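Local coordinates for CrtC domain-containing protein (Fusarium vanettenii 77-13-4, PDB 7A0Q) that probably hydrates the plant isoflavonoid kievitone, acting as a fungal kievitone hydratase of the lipocalin-like CrtC family, at residues Y45-S50 / F176-A181; E49-S54 / Y205-G210; E304-V309 / T316-F321. All coordinates share one frame; numbering follows the deposited sequence. Where two conformers were deposited one is given.

Contact 1: residues Y45-S50 / F176-A181; sequences YGLSES and FGLPSA
L47, Y45 and S50 gather around the ring of F176, the phenylalanine carrying most of this apolar contact. The clearest interaction is a CH-pi contact: in one of its two modelled conformers, L47 sets methyl CD2 over one face of F176, 3.7 Å from the ring centroid and 10° off the normal. F176 takes the crowded position: chi1 of 62° sets CG between its own backbone N and carbonyl carbon, on a CB that already points toward the 45-50 turn.

The rings of Y45 and F176 meet obliquely, planes at 45° and centroids 5.7 Å apart. They are closest where CE1 of Y45 comes within 3.5 Å of CD1 of F176. The Y45 hydroxyl passes beside the phenylalanine, its OH 3.5 Å from F176 CB, but spends its hydrogen bond on the backbone oxygen of G164.

Looser apolar touches finish the surround. CB of S50 sits at the edge of the F176 ring, 4.0 Å from CE1, while L47 CD1 reaches to within 4.3 Å of L178 CD2. The polar end of S50 turns back into its own loop, where OG donates to the G46 oxygen at 2.7 Å. A backbone bond from S50 N to L47 O helps close the turn.

The loop ahead of strand 58-66 is thus laid on strand 171-189 of the N-terminal lipocalin domain through carbon surfaces. Polar groups of the turn find partners in the loop itself or elsewhere, as S48 does with D131 and N132, so the interface with F176 relies on shape and burial.

Contact 2: residues E49-S54 / Y205-G210; sequences ESQPNS and YDRQWG. With IMD (imidazole), chain F.
Between S50 and Q51 on one side and Y205, R207 and W209 on the other lies a buried, largely polar contact, fastening the loop before strand 58-66 across strand 202-210 of the N-terminal lipocalin domain. The three strand side chains are alternate residues, all directed at the loop.

R207 grips the carbonyl oxygen of S50 side-on with two nitrogens, NE at 2.9 Å and NH2 at 3.0 Å from that same O atom. The oxygen lies only 7° out of the guanidinium plane. A bend at chi2 (73°) places CD for this reach. The rest of the arginine is held too: NH2 also bonds to the G56 oxygen, NH1 goes to the S58 oxygen, and W59 adds a cation-pi contact. Within the strand, W209 CE3 lies over one face of the guanidinium.

Q51 and Y205 reach toward each other tip to tip, amide and ring planes 78° apart. The tyrosine OH donates to Q51 OE1 at 2.6 Å, a short bond at the edge of the ring. OE1 also lies 3.4 Å from R207 CD, so it rests against both strand side chains; NE2 is taken by the N132 oxygen. Farther along, CB and OG of S50 both stand 3.4 Å from W209 CH2; OG is bonded to G46 O, so this approach is packing.

D206 projects from the other side of the strand, where its OD2 accepts from N3 of an imidazole, probably from the crystallisation liquor, at 2.8 Å; E340 of strand 331-343 binds the same molecule. Strand 202-210 itself runs between 171-189 and 58-66, with backbone bonds from R207 to F176 and from D206 to W60, and the loop lies over its R207 side.

Contact 3: residues E304-V309 / T316-F321; sequences EDQELV and TAYEGF
The amide oxygen OE1 of Q306 is gripped twice, by the backbone N of F321 at 2.8 Å and by a water at the same distance that also donates to E319 O. The other end of the amide answers the same residue: Q306 NE2 gives a nearly straight bond (170°) to F321 O, 3.2 Å away and on a lone pair of that carbonyl. NE2 has a second acceptor in T303 O. The side chain extends toward the neighbouring strand, with CD anti to CA (chi2 -172°). Q306 OE1 lies 3.3 Å from G320 CA, and the glycine has Q306 NE2 and Y318 CE1 close by on the side where a CB would stand.

Y318 supplies the shortest bond. Its OH donates to E304 O at 2.7 Å from above the carbonyl plane, and S301 OG is a further partner. The tyrosine ring lies beneath the Q306 backbone, whose O is over the ring centre, while Q306 CB makes an off-centre CH-pi contact with the same ring.

Ordinary strand pairing follows. E319 N bonds to Q306 O, E307 and Y318 form an antiparallel non-hydrogen-bonded pair, and L308 and A317 form the hydrogen-bonded pair, exchanging bonds both ways. On the L308 and A317 face, L308 CD1 packs 3.6 Å from E319 CG; on the other, E307 OE2 comes to 3.4 Å from T316 CG2 but bonds to S276 and Y283.

The contact lies at the turn end of the hairpin formed by strands 295-308 and 317-328, in the eight-stranded C-terminal barrel. Strand 331-343 flanks 317-328 on its next edge, with Y318 bonded to I341, and strand 86-94 of the N-terminal part covers L308 and A317 through R89 and S91.

Overall arrangement
All three contacts are mainly buried. Contacts 1 and 2 share E49 and S50: one loop rests on two neighbouring strands, 171-189 in contact 1 and 202-210 in contact 2, and the strands bond to each other through their backbones. Their chemistry divides accordingly, carbon against an aromatic ring in the first, arginine, amide and hydroxyl bonds in the second. Contact 3 belongs to the C-terminal barrel, its centre about 23 Å from that of contact 2, and joins sequence neighbours through backbone pairing that a glutamine side chain extends. An imidazole, probably from the crystallisation liquor, is held by D206 and E340 and lies near E319, at a place where the two lipocalin-like parts come together.

Contact 1: residues Y45-S50 / F176-A181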
# COMPACT_ATOMS: atom_id res chain seq x y z
N TYR A 45 5.47 10.83 15.72
CA TYR A 45 5.21 9.62 16.50
C TYR A 45 6.43 8.71 16.48
O TYR A 45 7.35 8.87 15.66
CB TYR A 45 3.98 8.86 15.99
CG TYR A 45 3.88 8.78 14.49
CD1 TYR A 45 4.76 7.99 13.76
CD2 TYR A 45 2.92 9.51 13.80
CE1 TYR A 45 4.68 7.91 12.38
CE2 TYR A 45 2.83 9.44 12.43
CZ TYR A 45 3.71 8.65 11.72
OH TYR A 45 3.62 8.57 10.35
N GLY A 46 6.44 7.77 17.42
CA GLY A 46 7.32 6.61 17.33
C GLY A 46 6.64 5.52 16.51
O GLY A 46 5.45 5.27 16.67
N LEU A 47 7.41 4.91 15.61
CA LEU A 47 6.86 3.86 14.76
C LEU A 47 6.37 2.68 15.59
O LEU A 47 5.25 2.20 15.40
CB LEU A 47 7.89 3.40 13.74
CG LEU A 47 8.45 4.49 12.84
CD1 LEU A 47 9.24 3.91 11.67
CD2 LEU A 47 7.31 5.38 12.31
N SER A 48 7.22 2.19 16.50
CA SER A 48 6.90 0.97 17.23
C SER A 48 5.61 1.13 18.03
O SER A 48 4.75 0.24 18.04
CB SER A 48 8.06 0.62 18.18
OG SER A 48 9.23 0.27 17.46
N GLU A 49 5.47 2.28 18.70
CA GLU A 49 4.31 2.57 19.54
C GLU A 49 3.04 2.79 18.72
O GLU A 49 1.94 2.75 19.29
CB GLU A 49 4.60 3.83 20.36
CG GLU A 49 5.74 3.71 21.39
CD GLU A 49 7.16 3.74 20.81
OE1 GLU A 49 7.36 4.07 19.62
OE2 GLU A 49 8.11 3.45 21.57
N SER A 50 3.17 3.04 17.43
CA SER A 50 2.04 3.28 16.55
C SER A 50 1.45 1.99 15.97
O SER A 50 0.40 2.04 15.32
CB SER A 50 2.49 4.18 15.40
OG SER A 50 2.83 5.44 15.93
N PHE A 176 2.61 6.13 7.84
CA PHE A 176 3.98 5.92 7.40
C PHE A 176 4.05 4.66 6.53
O PHE A 176 3.27 3.72 6.68
CB PHE A 176 4.98 5.84 8.57
CG PHE A 176 4.75 4.70 9.54
CD1 PHE A 176 3.98 4.89 10.69
CD2 PHE A 176 5.36 3.47 9.34
CE1 PHE A 176 3.80 3.87 11.60
CE2 PHE A 176 5.17 2.44 10.25
CZ PHE A 176 4.38 2.64 11.38
N GLY A 177 4.99 4.69 5.60
CA GLY A 177 5.27 3.55 4.73
C GLY A 177 6.68 3.06 4.98
O GLY A 177 7.60 3.85 5.19
N LEU A 178 6.84 1.74 4.97
CA LEU A 178 8.16 1.11 5.02
C LEU A 178 8.35 0.46 3.67
O LEU A 178 7.80 -0.62 3.42
CB LEU A 178 8.23 0.07 6.15
CG LEU A 178 7.80 0.62 7.52
CD1 LEU A 178 7.78 -0.46 8.60
CD2 LEU A 178 8.68 1.80 7.93
N PRO A 179 9.10 1.08 2.73
CA PRO A 179 8.91 0.76 1.30
C PRO A 179 9.53 -0.53 0.79
O PRO A 179 8.96 -1.17 -0.10
CB PRO A 179 9.55 1.96 0.58
CG PRO A 179 9.75 2.98 1.61
CD PRO A 179 9.90 2.30 2.92
N SER A 180 10.67 -0.94 1.34
CA SER A 180 11.47 -2.01 0.75
C SER A 180 11.96 -2.98 1.82
O SER A 180 13.16 -3.28 1.91
CB SER A 180 12.63 -1.43 -0.04
OG SER A 180 12.16 -0.71 -1.16
N ALA A 181 11.04 -3.48 2.63
CA ALA A 181 11.39 -4.37 3.73
C ALA A 181 11.84 -5.73 3.21
O ALA A 181 11.24 -6.29 2.29
CB ALA A 181 10.18 -4.56 4.66

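Contact 2: residues E49-S54 / Y205-G210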
# COMPACT_ATOMS: atom_id res chain seq x y z
N GLU A 49 5.47 2.28 18.70
CA GLU A 49 4.31 2.57 19.54
C GLU A 49 3.04 2.79 18.72
O GLU A 49 1.94 2.75 19.29
CB GLU A 49 4.60 3.83 20.36
CG GLU A 49 5.74 3.71 21.39
CD GLU A 49 7.16 3.74 20.81
OE1 GLU A 49 7.36 4.07 19.62
OE2 GLU A 49 8.11 3.45 21.57
N SER A 50 3.17 3.04 17.43
CA SER A 50 2.04 3.28 16.55
C SER A 50 1.45 1.99 15.97
O SER A 50 0.40 2.04 15.32
CB SER A 50 2.49 4.18 15.40
OG SER A 50 2.83 5.44 15.93
N GLN A 51 2.10 0.85 16.19
CA GLN A 51 1.70 -0.40 15.57
C GLN A 51 0.59 -1.20 16.28
O GLN A 51 -0.15 -1.90 15.59
CB GLN A 51 2.93 -1.30 15.43
CG GLN A 51 3.97 -0.78 14.43
CD GLN A 51 3.62 -1.19 13.02
OE1 GLN A 51 2.64 -0.71 12.47
NE2 GLN A 51 4.40 -2.10 12.44
N PRO A 52 0.46 -1.16 17.61
CA PRO A 52 -0.49 -2.08 18.27
C PRO A 52 -1.95 -1.88 17.89
O PRO A 52 -2.39 -0.79 17.48
CB PRO A 52 -0.27 -1.80 19.76
CG PRO A 52 1.14 -1.37 19.84
CD PRO A 52 1.34 -0.52 18.61
N ASN A 53 -2.72 -2.95 18.10
CA ASN A 53 -4.17 -2.93 17.92
C ASN A 53 -4.81 -1.71 18.56
O ASN A 53 -5.72 -1.12 17.98
CB ASN A 53 -4.80 -4.17 18.55
CG ASN A 53 -4.53 -5.45 17.79
OD1 ASN A 53 -3.51 -5.58 17.12
ND2 ASN A 53 -5.43 -6.42 17.94
N SER A 54 -4.40 -1.37 19.78
CA SER A 54 -5.07 -0.31 20.53
C SER A 54 -5.07 1.01 19.78
O SER A 54 -5.92 1.86 20.06
CB SER A 54 -4.40 -0.07 21.88
OG SER A 54 -3.03 0.26 21.70
N TYR A 205 5.15 -1.95 3.60
CA TYR A 205 4.19 -2.00 4.70
C TYR A 205 3.70 -0.58 4.96
O TYR A 205 4.51 0.34 5.13
CB TYR A 205 4.86 -2.60 5.94
CG TYR A 205 4.01 -2.51 7.18
CD1 TYR A 205 3.02 -3.47 7.43
CD2 TYR A 205 4.19 -1.48 8.11
CE1 TYR A 205 2.23 -3.40 8.56
CE2 TYR A 205 3.40 -1.40 9.25
CZ TYR A 205 2.43 -2.36 9.47
OH TYR A 205 1.66 -2.29 10.60
N ASP A 206 2.38 -0.40 4.97
CA ASP A 206 1.81 0.93 5.17
C ASP A 206 0.89 0.91 6.39
O ASP A 206 -0.02 0.07 6.48
CB ASP A 206 1.03 1.41 3.94
CG ASP A 206 1.11 2.91 3.78
OD1 ASP A 206 2.17 3.41 3.36
OD2 ASP A 206 0.10 3.58 4.08
N ARG A 207 1.13 1.83 7.31
CA ARG A 207 0.37 1.92 8.56
C ARG A 207 -0.35 3.26 8.60
O ARG A 207 0.28 4.30 8.43
CB ARG A 207 1.32 1.79 9.75
CG ARG A 207 0.69 2.04 11.08
CD ARG A 207 -0.22 0.91 11.50
NE ARG A 207 -0.75 1.19 12.84
CZ ARG A 207 -2.04 1.29 13.14
NH1 ARG A 207 -2.98 1.12 12.20
NH2 ARG A 207 -2.40 1.55 14.39
N GLN A 208 -1.66 3.23 8.83
CA GLN A 208 -2.44 4.47 8.77
C GLN A 208 -3.55 4.43 9.81
O GLN A 208 -4.26 3.43 9.92
CB GLN A 208 -3.04 4.68 7.38
CG GLN A 208 -3.73 6.03 7.23
CD GLN A 208 -4.04 6.38 5.79
OE1 GLN A 208 -3.80 5.58 4.88
NE2 GLN A 208 -4.56 7.59 5.57
N TRP A 209 -3.72 5.54 10.53
CA TRP A 209 -4.80 5.62 11.50
C TRP A 209 -5.27 7.07 11.55
O TRP A 209 -4.55 7.98 11.14
CB TRP A 209 -4.36 5.07 12.88
CG TRP A 209 -3.28 5.83 13.63
CD1 TRP A 209 -3.46 6.61 14.74
CD2 TRP A 209 -1.87 5.86 13.34
NE1 TRP A 209 -2.25 7.12 15.15
CE2 TRP A 209 -1.26 6.68 14.31
CE3 TRP A 209 -1.07 5.28 12.34
CZ2 TRP A 209 0.11 6.93 14.33
CZ3 TRP A 209 0.28 5.54 12.34
CH2 TRP A 209 0.86 6.37 13.33
N GLY A 210 -6.50 7.30 12.03
CA GLY A 210 -7.09 8.62 11.94
C GLY A 210 -7.94 8.95 13.15
O GLY A 210 -8.11 8.14 14.06
N1 IMD F . -3.76 3.10 1.05
C2 IMD F . -2.80 3.91 1.55
N3 IMD F . -1.85 3.13 2.12
C4 IMD F . -2.21 1.85 1.98
C5 IMD F . -3.41 1.82 1.30

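Contact 3: residues E304-V309 / T316-F321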
# COMPACT_ATOMS: atom_id res chain seq x y z
N GLU A 304 -6.25 -5.79 -16.18
CA GLU A 304 -7.51 -5.08 -15.98
C GLU A 304 -8.12 -5.36 -14.60
O GLU A 304 -8.41 -4.44 -13.84
CB GLU A 304 -8.52 -5.44 -17.08
CG GLU A 304 -8.17 -4.92 -18.47
CD GLU A 304 -7.09 -5.75 -19.15
OE1 GLU A 304 -6.73 -6.82 -18.63
OE2 GLU A 304 -6.61 -5.32 -20.22
N ASP A 305 -8.34 -6.64 -14.29
CA ASP A 305 -9.03 -7.03 -13.05
C ASP A 305 -8.01 -7.13 -11.92
O ASP A 305 -7.24 -8.09 -11.84
CB ASP A 305 -9.77 -8.34 -13.25
CG ASP A 305 -10.48 -8.82 -11.99
OD1 ASP A 305 -10.57 -8.05 -11.00
OD2 ASP A 305 -10.96 -9.98 -11.99
N GLN A 306 -8.01 -6.13 -11.04
CA GLN A 306 -7.26 -6.17 -9.78
C GLN A 306 -8.09 -5.54 -8.67
O GLN A 306 -7.61 -4.73 -7.88
CB GLN A 306 -5.91 -5.47 -9.91
CG GLN A 306 -5.04 -5.97 -11.05
CD GLN A 306 -3.64 -5.39 -11.03
OE1 GLN A 306 -2.83 -5.75 -10.18
NE2 GLN A 306 -3.36 -4.47 -11.94
N GLU A 307 -9.37 -5.94 -8.60
CA GLU A 307 -10.33 -5.36 -7.66
C GLU A 307 -10.62 -6.31 -6.51
O GLU A 307 -11.04 -7.45 -6.73
CB GLU A 307 -11.63 -4.99 -8.37
CG GLU A 307 -12.63 -4.33 -7.45
CD GLU A 307 -13.99 -4.14 -8.10
OE1 GLU A 307 -14.38 -5.01 -8.90
OE2 GLU A 307 -14.64 -3.13 -7.79
N LEU A 308 -10.41 -5.83 -5.29
CA LEU A 308 -10.91 -6.49 -4.09
C LEU A 308 -12.39 -6.16 -3.95
O LEU A 308 -12.76 -4.99 -3.81
CB LEU A 308 -10.15 -6.00 -2.85
CG LEU A 308 -8.62 -6.04 -2.93
CD1 LEU A 308 -7.99 -5.42 -1.70
CD2 LEU A 308 -8.17 -7.46 -3.06
N VAL A 309 -13.25 -7.19 -4.00
CA VAL A 309 -14.69 -6.99 -4.11
C VAL A 309 -15.33 -7.18 -2.74
O VAL A 309 -15.37 -8.30 -2.21
CB VAL A 309 -15.31 -7.94 -5.14
CG1 VAL A 309 -16.81 -7.71 -5.20
CG2 VAL A 309 -14.67 -7.74 -6.49
N THR A 316 -14.47 -2.35 -0.68
CA THR A 316 -14.10 -2.58 -2.06
C THR A 316 -12.94 -1.68 -2.44
O THR A 316 -12.89 -0.52 -2.02
CB THR A 316 -15.30 -2.32 -2.99
OG1 THR A 316 -16.36 -3.22 -2.65
CG2 THR A 316 -14.94 -2.50 -4.45
N ALA A 317 -12.00 -2.19 -3.24
CA ALA A 317 -10.93 -1.31 -3.71
C ALA A 317 -10.30 -1.87 -4.98
O ALA A 317 -10.15 -3.09 -5.12
CB ALA A 317 -9.84 -1.13 -2.64
N TYR A 318 -9.92 -0.97 -5.88
CA TYR A 318 -8.96 -1.34 -6.91
C TYR A 318 -7.57 -1.26 -6.30
O TYR A 318 -7.15 -0.20 -5.83
CB TYR A 318 -9.08 -0.44 -8.14
CG TYR A 318 -8.41 -1.07 -9.35
CD1 TYR A 318 -7.06 -0.84 -9.62
CD2 TYR A 318 -9.11 -1.93 -10.19
CE1 TYR A 318 -6.44 -1.43 -10.71
CE2 TYR A 318 -8.50 -2.52 -11.29
CZ TYR A 318 -7.16 -2.28 -11.54
OH TYR A 318 -6.55 -2.88 -12.62
N GLU A 319 -6.87 -2.39 -6.25
CA GLU A 319 -5.54 -2.44 -5.64
C GLU A 319 -4.62 -3.12 -6.66
O GLU A 319 -4.47 -4.34 -6.65
CB GLU A 319 -5.56 -3.18 -4.32
CG GLU A 319 -6.49 -2.60 -3.31
CD GLU A 319 -5.84 -1.52 -2.49
OE1 GLU A 319 -4.65 -1.21 -2.72
OE2 GLU A 319 -6.53 -0.98 -1.61
N GLY A 320 -4.02 -2.31 -7.52
CA GLY A 320 -3.42 -2.84 -8.73
C GLY A 320 -1.94 -2.59 -8.88
O GLY A 320 -1.44 -1.48 -8.66
N PHE A 321 -1.22 -3.64 -9.25
CA PHE A 321 0.16 -3.49 -9.70
C PHE A 321 0.18 -2.62 -10.96
O PHE A 321 -0.65 -2.79 -11.85
CB PHE A 321 0.75 -4.87 -10.00
CG PHE A 321 2.20 -4.84 -10.39
CD1 PHE A 321 3.16 -4.32 -9.55
CD2 PHE A 321 2.60 -5.39 -11.61
CE1 PHE A 321 4.50 -4.32 -9.92
CE2 PHE A 321 3.93 -5.39 -11.99
CZ PHE A 321 4.90 -4.86 -11.15
O HOH W 1 -2.80 -6.67 -7.55